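Local coordinates for protein antitoxin RelF (Mycobacterium tuberculosis, PDB 3G5O) that neutralizes the RelE-family toxin RelG by direct binding and, together with that toxin, binds DNA and represses its own promoter, at the interface of chains A and C and the interface of chains A and B. Numbering follows the deposited sequence. Chains: chain A/B, Uncharacterized protein Rv2865; chain C, Uncharacterized protein Rv2866.

Contact 1: the interface of chains A and C. Residues chain A 31, 51, 53-55; chain C 58-59, 61.
Carboxylate oxygen OE1 of A:Glu51 is gripped by two nitrogens of C:Arg61, where helix 49-62 of this Phd/YefM-family antitoxin docks on the RelE-family toxin. The firmer bond comes from the terminal guanidinium nitrogen NH2 of C:Arg61, 2.9 Å from OE1 of A:Glu51, and it is also the salt bridge; NE of C:Arg61 adds a weak bond to the same OE1 at 3.3 Å. NE also serves the second oxygen, standing 3.1 Å from OE2 of A:Glu51, so the guanidinium meets the acid side-on, one nitrogen to each syn lone pair. The two planes are 13° apart and nearly coplanar. A:Glu51 sets this up with CG anti to its backbone N (chi1 -166°) and a bend at chi2, while C:Arg61 bends at chi2 and then runs straight out.

Such a flat pair can be held by packing, as here: the amide of A:Gln31 stacks tip to tip on one guanidinium face, the planes 8° apart, with NE2 of A:Gln31 3.5 Å from CZ of C:Arg61. Over the opposite face lies the carbonyl oxygen of C:Pro59. That oxygen is itself engaged in its carbonyl plane by the hydroxyl OG of A:Ser54, 2.7 Å from O of C:Pro59. One residue earlier in the helix, CB of A:Glu53 rests 3.9 Å from CG of C:Lys58; their charged ends do not meet, though opposite charge may still favour the approach.

Contact 2: the interface of chains A and C. Residues chain A 60-61, 64-67, 70-71; chain C 78, 92, 94.
The indole of A:Trp61 forms the apolar centre where the antitoxin's helix 49-62 and the turn into helix 67-80 pack on the toxin sheet, with the toxin on one face and its own chain on the other. CB of C:Leu78 sits 4.0 Å from the centroid of the six-membered ring of A:Trp61, while CE2 of A:Tyr60 covers the other face. CD2 of C:Leu78 turns away toward helix 67-80, reaching CG1 of A:Ile71 at 3.8 Å and packing beside A:Ile67. At the tip of the indole, CZ3 of A:Trp61 touches the carboxylate carbon CG of C:Asp94 at 3.6 Å.

Around this core the toxin strand 87-95 supplies a polar rim. Within the toxin, NE of the extended C:Arg92 forms an almost straight, charged hydrogen bond (174° at the hydrogen) to the syn lone pair of OD2 of C:Asp94, 3.0 Å away, which fixes the guanidinium's rotation. NH1 and NH2 of C:Arg92 then grip the carbonyl oxygen O of A:Pro65 end-on, at 3.0 and 3.1 Å. NH1 of C:Arg92 also reaches the hydroxyl OG of A:Ser70 at 2.9 Å. The phenol OH of A:Tyr60 bonds to the anti lone pair of OD1 of C:Asp94 at 2.9 Å. A water joins that OD1 to NH2 of C:Arg92 and OE1 of A:Gln64, whose NE2 bonds back to the carbonyl oxygen of A:Tyr60 from 35° above its plane.

Contact 3: the interface of chains A and B. Residues chain A 20-21, 24-25; chain B 13, 16-17, 38.
B:Ile13 places CG1 anti to its backbone N (chi1 -167°) and continues extended, so that its terminal methyl CD1 projects toward helix 20-28 of the other antitoxin chain. A:Val24 answers tip to tip by setting CG2 anti to its carbonyl carbon, which leaves CG2 of A:Val24 3.8 Å from CD1 of B:Ile13. A:Leu20 has a less usual first torsion (chi1 -140°). It slides past B:Ile13 in the opposite direction, CD1 of A:Leu20 lying 3.6 Å from CG1 of B:Ile13. The same methyl meets B:Ile16 at about a right angle, with CD1 of A:Leu20 3.7 Å from CG2 of B:Ile16.

Two lysines flank this apolar row, a common way of bordering a small hydrophobic seam. B:Lys38 is extended beyond CG and crosses A:Asp25 at roughly a right angle. The ammonium NZ of B:Lys38 makes a salt bridge to OD1 of A:Asp25 at 3.0 Å, approaching from 48° above the carboxylate plane. B:Lys17 instead bends at chi3 and chi4, which carries NZ of B:Lys17 to the amide oxygen OD1 of A:Asn21, a hydrogen bond of 2.7 Å. OD1 of A:Asn21 also lies 3.5 Å from CD1 of B:Ile13, so the polar contact lies directly beside the apolar one.

Helix 20-28 of one subunit thus lies against helix 13-16 and the end of strand 33-38 of its twin, and two-fold symmetry repeats the patch on the other side of the antitoxin dimer.

Contact 4: the interface of chains A and C. Residues chain A 84, 89, 92-93; chain C 22, 24, 27, 30-31.
Backbone pairing comes first: strand 83-84 of the Phd/YefM antitoxin adds an antiparallel bridge to strand 19-23 of the RelE-family toxin. N of A:Tyr84 bonds to O of C:Phe22 at 2.7 Å, and N of C:Phe22 returns a bond to O of A:Tyr84 at 2.8 Å, both in the carbonyl planes.

Charged contacts centre on A:Glu92, whose extended chain, CG anti to the backbone N (chi1 175°), splits its oxygens between two toxin residues. NH1 of C:Arg27 forms a salt bridge to OE1 of A:Glu92 at 3.0 Å, with the two planes steeply crossed at 81°. The imidazole NE2 of C:His31 donates to OE2 of A:Glu92 at 3.0 Å; the carboxylate may favour a protonated imidazole.

Stacking holds the same arginine from a second direction. The guanidinium of C:Arg27 lies over the A:Tyr84 ring, planes 15° apart, with NH1 of C:Arg27 3.9 Å from the A:Tyr84 centroid in a cation-pi contact. The rim of A:Phe93 rests on the imidazole face, CE1 of A:Phe93 3.4 Å from CE1 of C:His31. CZ of A:Phe93 also meets CB of C:Leu30 at 3.7 Å, while A:Ile89 crosses C:Phe22. A water links the phenol OH of A:Tyr84 to the hydroxyl OG1 of C:Thr24.

Contact 1: the interface of chains A and C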
# COMPACT_ATOMS: atom_id res chain seq x y z
N GLN A 31 -8.29 14.85 2.08
CA GLN A 31 -7.09 14.08 2.13
C GLN A 31 -6.10 14.56 3.23
O GLN A 31 -4.98 14.10 3.27
CB GLN A 31 -6.38 14.05 0.77
CG GLN A 31 -7.23 13.48 -0.37
CD GLN A 31 -6.56 13.59 -1.75
OE1 GLN A 31 -7.06 14.28 -2.64
NE2 GLN A 31 -5.42 12.93 -1.91
N GLU A 51 -10.23 8.47 3.21
CA GLU A 51 -8.79 8.48 2.90
C GLU A 51 -8.08 7.15 3.28
O GLU A 51 -7.25 6.64 2.52
CB GLU A 51 -8.08 9.71 3.52
CG GLU A 51 -6.67 9.94 2.95
CD GLU A 51 -6.67 10.08 1.41
OE1 GLU A 51 -7.71 10.44 0.80
OE2 GLU A 51 -5.64 9.82 0.79
N GLU A 53 -9.49 4.16 3.46
CA GLU A 53 -9.94 3.22 2.42
C GLU A 53 -9.17 3.40 1.08
O GLU A 53 -8.69 2.41 0.50
CB GLU A 53 -11.43 3.39 2.18
CG GLU A 53 -12.28 2.55 3.06
CD GLU A 53 -12.03 1.06 2.74
OE1 GLU A 53 -12.29 0.63 1.58
OE2 GLU A 53 -11.53 0.33 3.62
N SER A 54 -9.08 4.64 0.59
CA SER A 54 -8.27 4.96 -0.60
C SER A 54 -6.85 4.39 -0.52
O SER A 54 -6.35 3.75 -1.47
CB SER A 54 -8.22 6.47 -0.82
OG SER A 54 -9.47 6.94 -1.32
N LEU A 55 -6.20 4.62 0.61
CA LEU A 55 -4.88 4.06 0.84
C LEU A 55 -4.84 2.52 0.84
O LEU A 55 -3.98 1.93 0.17
CB LEU A 55 -4.28 4.66 2.10
CG LEU A 55 -3.89 6.16 1.96
CD1 LEU A 55 -3.46 6.71 3.32
CD2 LEU A 55 -2.78 6.41 0.90
N LYS C 58 -13.62 3.89 -4.10
CA LYS C 58 -12.78 4.98 -3.60
C LYS C 58 -11.70 5.33 -4.58
O LYS C 58 -11.22 4.46 -5.29
CB LYS C 58 -12.15 4.59 -2.25
CG LYS C 58 -13.19 4.38 -1.11
CD LYS C 58 -13.72 5.69 -0.55
CE LYS C 58 -15.10 5.48 0.18
NZ LYS C 58 -16.27 5.71 -0.75
N PRO C 59 -11.33 6.63 -4.63
CA PRO C 59 -10.31 7.08 -5.57
C PRO C 59 -8.98 6.57 -5.09
O PRO C 59 -8.74 6.56 -3.86
CB PRO C 59 -10.39 8.63 -5.48
CG PRO C 59 -11.06 8.93 -4.07
CD PRO C 59 -11.97 7.72 -3.83
N ARG C 61 -4.62 6.45 -5.08
CA ARG C 61 -3.61 7.49 -4.79
C ARG C 61 -2.31 7.14 -5.46
O ARG C 61 -2.20 6.08 -6.10
CB ARG C 61 -3.42 7.64 -3.27
CG ARG C 61 -4.75 7.91 -2.50
CD ARG C 61 -5.35 9.23 -3.01
NE ARG C 61 -6.51 9.65 -2.21
CZ ARG C 61 -7.54 10.32 -2.71
NH1 ARG C 61 -7.53 10.62 -4.00
NH2 ARG C 61 -8.55 10.69 -1.92

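Contact 2: the interface of chains A and C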
# COMPACT_ATOMS: atom_id res chain seq x y z
N TYR A 60 -3.53 -2.48 -2.14
CA TYR A 60 -3.95 -3.70 -2.82
C TYR A 60 -3.54 -3.70 -4.31
O TYR A 60 -2.89 -4.65 -4.80
CB TYR A 60 -5.48 -3.92 -2.71
CG TYR A 60 -5.85 -5.12 -3.56
CD1 TYR A 60 -5.74 -6.42 -3.04
CD2 TYR A 60 -6.28 -4.97 -4.87
CE1 TYR A 60 -6.04 -7.55 -3.84
CE2 TYR A 60 -6.59 -6.06 -5.65
CZ TYR A 60 -6.45 -7.35 -5.14
OH TYR A 60 -6.76 -8.43 -5.93
N TRP A 61 -3.98 -2.67 -5.03
CA TRP A 61 -3.84 -2.67 -6.49
C TRP A 61 -2.40 -2.62 -6.97
O TRP A 61 -2.04 -3.32 -7.95
CB TRP A 61 -4.67 -1.59 -7.16
CG TRP A 61 -6.12 -2.01 -7.25
CD1 TRP A 61 -7.17 -1.53 -6.53
CD2 TRP A 61 -6.65 -3.00 -8.14
NE1 TRP A 61 -8.34 -2.15 -6.92
CE2 TRP A 61 -8.05 -3.07 -7.90
CE3 TRP A 61 -6.08 -3.86 -9.09
CZ2 TRP A 61 -8.90 -3.95 -8.58
CZ3 TRP A 61 -6.93 -4.75 -9.79
CH2 TRP A 61 -8.32 -4.78 -9.52
N GLN A 64 -0.65 -6.01 -7.41
CA GLN A 64 -1.13 -7.01 -8.38
C GLN A 64 -0.21 -7.14 -9.62
O GLN A 64 0.36 -6.16 -10.10
CB GLN A 64 -2.58 -6.72 -8.79
CG GLN A 64 -3.51 -6.63 -7.59
CD GLN A 64 -3.35 -7.82 -6.63
OE1 GLN A 64 -3.44 -8.97 -7.05
NE2 GLN A 64 -3.14 -7.53 -5.33
N PRO A 65 -0.03 -8.38 -10.11
CA PRO A 65 0.91 -8.59 -11.23
C PRO A 65 0.43 -7.89 -12.49
O PRO A 65 -0.79 -7.94 -12.79
CB PRO A 65 0.91 -10.12 -11.45
CG PRO A 65 -0.28 -10.67 -10.73
CD PRO A 65 -0.73 -9.62 -9.68
N GLY A 66 1.34 -7.22 -13.19
CA GLY A 66 1.04 -6.57 -14.46
C GLY A 66 0.03 -5.44 -14.31
O GLY A 66 -0.69 -5.11 -15.28
N ILE A 67 -0.09 -4.88 -13.10
CA ILE A 67 -1.07 -3.78 -12.87
C ILE A 67 -0.88 -2.59 -13.81
O ILE A 67 -1.85 -2.14 -14.44
CB ILE A 67 -1.23 -3.35 -11.33
CG1 ILE A 67 -2.40 -2.36 -11.17
CG2 ILE A 67 0.06 -2.75 -10.78
CD1 ILE A 67 -3.74 -2.94 -11.69
N SER A 70 -1.75 -3.56 -17.43
CA SER A 70 -3.21 -3.66 -17.45
C SER A 70 -3.87 -2.31 -17.69
O SER A 70 -4.77 -2.19 -18.52
CB SER A 70 -3.76 -4.16 -16.09
OG SER A 70 -3.84 -5.56 -16.08
N ILE A 71 -3.46 -1.33 -16.90
CA ILE A 71 -4.06 0.00 -16.96
C ILE A 71 -3.74 0.69 -18.29
O ILE A 71 -4.61 1.29 -18.90
CB ILE A 71 -3.61 0.86 -15.78
CG1 ILE A 71 -4.22 0.33 -14.48
CG2 ILE A 71 -4.05 2.29 -15.95
CD1 ILE A 71 -3.47 0.83 -13.27
N LEU C 78 -11.60 -2.19 -10.85
CA LEU C 78 -10.77 -1.02 -10.99
C LEU C 78 -11.40 -0.26 -12.14
O LEU C 78 -11.66 -0.85 -13.21
CB LEU C 78 -9.33 -1.42 -11.33
CG LEU C 78 -8.36 -0.23 -11.51
CD1 LEU C 78 -8.15 0.45 -10.13
CD2 LEU C 78 -7.03 -0.75 -12.12
N ARG C 92 -10.24 -3.35 -14.89
CA ARG C 92 -9.76 -4.65 -14.43
C ARG C 92 -10.74 -5.22 -13.42
O ARG C 92 -11.40 -4.46 -12.69
CB ARG C 92 -8.35 -4.52 -13.81
CG ARG C 92 -7.70 -5.89 -13.41
CD ARG C 92 -6.12 -5.83 -13.47
NE ARG C 92 -5.51 -6.89 -12.65
CZ ARG C 92 -4.21 -7.24 -12.67
NH1 ARG C 92 -3.34 -6.62 -13.47
NH2 ARG C 92 -3.78 -8.22 -11.89
N ASP C 94 -10.62 -8.22 -10.49
CA ASP C 94 -9.80 -9.19 -9.74
C ASP C 94 -10.68 -10.05 -8.84
O ASP C 94 -11.62 -9.55 -8.24
CB ASP C 94 -8.80 -8.45 -8.87
CG ASP C 94 -7.46 -8.29 -9.53
OD1 ASP C 94 -6.46 -8.23 -8.78
OD2 ASP C 94 -7.41 -8.22 -10.80
O HOH W 1 -4.46 -9.68 -9.33

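Contact 3: the interface of chains A and B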
# COMPACT_ATOMS: atom_id res chain seq x y z
N LEU A 20 -11.95 18.24 19.12
CA LEU A 20 -11.88 16.92 18.51
C LEU A 20 -12.88 16.82 17.37
O LEU A 20 -12.55 16.31 16.30
CB LEU A 20 -12.16 15.80 19.54
CG LEU A 20 -11.34 14.50 19.49
CD1 LEU A 20 -12.23 13.31 19.82
CD2 LEU A 20 -10.52 14.21 18.23
N ASN A 21 -14.09 17.33 17.60
CA ASN A 21 -15.13 17.32 16.59
C ASN A 21 -14.60 17.94 15.31
O ASN A 21 -14.80 17.39 14.23
CB ASN A 21 -16.39 18.09 17.03
CG ASN A 21 -17.32 17.27 17.92
OD1 ASN A 21 -17.30 16.04 17.88
ND2 ASN A 21 -18.15 17.97 18.72
N VAL A 24 -11.69 15.97 13.51
CA VAL A 24 -12.30 14.80 12.87
C VAL A 24 -13.11 15.20 11.62
O VAL A 24 -12.95 14.58 10.54
CB VAL A 24 -13.16 13.96 13.85
CG1 VAL A 24 -14.00 12.99 13.11
CG2 VAL A 24 -12.26 13.22 14.84
N ASP A 25 -13.94 16.25 11.74
CA ASP A 25 -14.69 16.75 10.57
C ASP A 25 -13.75 17.12 9.43
O ASP A 25 -14.07 16.83 8.27
CB ASP A 25 -15.53 18.01 10.90
CG ASP A 25 -16.85 17.70 11.56
OD1 ASP A 25 -17.41 16.57 11.44
OD2 ASP A 25 -17.36 18.64 12.20
N ILE B 13 -17.20 8.92 18.41
CA ILE B 13 -16.37 10.05 18.87
C ILE B 13 -16.67 10.42 20.34
O ILE B 13 -15.77 10.86 21.06
CB ILE B 13 -16.42 11.30 17.94
CG1 ILE B 13 -15.28 12.29 18.32
CG2 ILE B 13 -17.80 11.98 17.96
CD1 ILE B 13 -15.09 13.41 17.30
N ILE B 16 -14.13 8.85 22.48
CA ILE B 16 -12.76 9.40 22.40
C ILE B 16 -12.61 10.73 23.18
O ILE B 16 -11.56 10.97 23.80
CB ILE B 16 -12.33 9.64 20.91
CG1 ILE B 16 -12.56 8.38 20.06
CG2 ILE B 16 -10.87 10.02 20.83
CD1 ILE B 16 -11.94 7.12 20.64
N LYS B 17 -13.64 11.56 23.16
CA LYS B 17 -13.56 12.91 23.74
C LYS B 17 -13.07 12.89 25.19
O LYS B 17 -13.55 12.08 25.99
CB LYS B 17 -14.91 13.60 23.73
CG LYS B 17 -15.28 14.27 22.45
CD LYS B 17 -16.41 15.25 22.75
CE LYS B 17 -17.64 14.97 21.90
NZ LYS B 17 -17.43 15.46 20.53
N LYS B 38 -19.09 9.16 13.66
CA LYS B 38 -20.25 10.02 13.98
C LYS B 38 -21.55 9.26 13.65
O LYS B 38 -21.84 9.00 12.47
CB LYS B 38 -20.17 11.32 13.19
CG LYS B 38 -18.81 12.06 13.47
CD LYS B 38 -18.90 13.57 13.24
CE LYS B 38 -17.85 14.31 14.09
NZ LYS B 38 -18.15 15.79 14.29

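Contact 4: the interface of chains A and C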
# COMPACT_ATOMS: atom_id res chain seq x y z
N TYR A 84 -17.56 -2.28 -24.05
CA TYR A 84 -18.82 -3.02 -24.20
C TYR A 84 -19.79 -2.56 -23.12
O TYR A 84 -19.38 -2.35 -21.96
CB TYR A 84 -18.56 -4.55 -24.04
CG TYR A 84 -17.64 -5.06 -25.15
CD1 TYR A 84 -18.17 -5.58 -26.33
CD2 TYR A 84 -16.26 -4.94 -25.03
CE1 TYR A 84 -17.32 -6.00 -27.36
CE2 TYR A 84 -15.40 -5.37 -26.01
CZ TYR A 84 -15.93 -5.90 -27.19
OH TYR A 84 -15.06 -6.28 -28.19
N ILE A 89 -22.66 -7.29 -22.76
CA ILE A 89 -22.03 -8.11 -21.74
C ILE A 89 -23.03 -9.16 -21.24
O ILE A 89 -22.66 -10.32 -21.10
CB ILE A 89 -21.49 -7.23 -20.55
CG1 ILE A 89 -20.30 -6.38 -20.98
CG2 ILE A 89 -21.07 -8.12 -19.35
CD1 ILE A 89 -19.01 -7.13 -21.22
N GLU A 92 -23.31 -11.78 -24.00
CA GLU A 92 -22.15 -12.67 -24.19
C GLU A 92 -21.95 -13.66 -23.02
O GLU A 92 -21.50 -14.80 -23.22
CB GLU A 92 -20.86 -11.86 -24.38
CG GLU A 92 -19.58 -12.69 -24.45
CD GLU A 92 -18.36 -11.82 -24.61
OE1 GLU A 92 -18.52 -10.58 -24.60
OE2 GLU A 92 -17.23 -12.34 -24.73
N PHE A 93 -22.24 -13.22 -21.80
CA PHE A 93 -21.92 -14.05 -20.64
C PHE A 93 -23.12 -14.80 -20.09
O PHE A 93 -22.97 -15.55 -19.12
CB PHE A 93 -21.21 -13.23 -19.54
CG PHE A 93 -19.80 -12.86 -19.90
CD1 PHE A 93 -18.78 -13.80 -19.79
CD2 PHE A 93 -19.50 -11.60 -20.37
CE1 PHE A 93 -17.47 -13.45 -20.14
CE2 PHE A 93 -18.20 -11.26 -20.72
CZ PHE A 93 -17.18 -12.19 -20.60
N PHE C 22 -17.42 -1.97 -20.05
CA PHE C 22 -16.23 -2.76 -19.81
C PHE C 22 -15.27 -2.60 -20.97
O PHE C 22 -15.70 -2.78 -22.12
CB PHE C 22 -16.60 -4.27 -19.70
CG PHE C 22 -17.17 -4.66 -18.36
CD1 PHE C 22 -16.35 -5.26 -17.41
CD2 PHE C 22 -18.50 -4.36 -18.02
CE1 PHE C 22 -16.87 -5.65 -16.17
CE2 PHE C 22 -19.05 -4.72 -16.75
CZ PHE C 22 -18.22 -5.40 -15.83
N THR C 24 -12.17 -4.00 -23.34
CA THR C 24 -11.77 -5.32 -23.83
C THR C 24 -10.87 -6.02 -22.80
O THR C 24 -11.04 -7.19 -22.52
CB THR C 24 -11.06 -5.20 -25.18
OG1 THR C 24 -11.94 -4.52 -26.07
CG2 THR C 24 -10.75 -6.58 -25.77
N ARG C 27 -13.02 -7.25 -19.96
CA ARG C 27 -13.79 -8.38 -20.48
C ARG C 27 -13.00 -9.71 -20.44
O ARG C 27 -13.55 -10.73 -20.07
CB ARG C 27 -14.35 -8.09 -21.88
CG ARG C 27 -15.37 -9.15 -22.33
CD ARG C 27 -15.95 -8.87 -23.71
NE ARG C 27 -14.94 -8.97 -24.74
CZ ARG C 27 -15.19 -9.20 -26.03
NH1 ARG C 27 -16.42 -9.39 -26.47
NH2 ARG C 27 -14.17 -9.23 -26.89
N LEU C 30 -13.23 -10.98 -17.05
CA LEU C 30 -14.54 -11.61 -16.82
C LEU C 30 -14.58 -13.08 -17.21
O LEU C 30 -15.18 -13.89 -16.50
CB LEU C 30 -15.66 -10.87 -17.54
CG LEU C 30 -16.12 -9.54 -16.95
CD1 LEU C 30 -17.24 -9.01 -17.90
CD2 LEU C 30 -16.68 -9.65 -15.55
N HIS C 31 -13.89 -13.41 -18.31
CA HIS C 31 -13.83 -14.78 -18.81
C HIS C 31 -13.13 -15.73 -17.89
O HIS C 31 -13.30 -16.94 -18.04
CB HIS C 31 -13.19 -14.85 -20.21
CG HIS C 31 -14.15 -14.61 -21.33
ND1 HIS C 31 -15.12 -15.53 -21.68
CD2 HIS C 31 -14.31 -13.56 -22.17
CE1 HIS C 31 -15.84 -15.05 -22.69
NE2 HIS C 31 -15.36 -13.85 -23.01
O HOH W 2 -12.38 -5.25 -28.54

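Contacts 1, 2 and 4 are successive stations along chain A as it wraps the toxin. Contacts 1 and 2 share helix 49-62 and lie about 16 Å apart between the centres of their C-alpha atoms; contact 4 lies about 17 Å from contact 2, joined to it by helix 67-80, and about 27 Å from contact 1. Contact 3 lies about 20 Å from contact 1 and about 45 Å from contact 4, and pairs the antitoxin with its own copy. Dimerization uses the N-terminal part of the chain, while toxin binding begins beside it and runs on to the C-terminal helix, consistent with the two-plus-two heterotetramer.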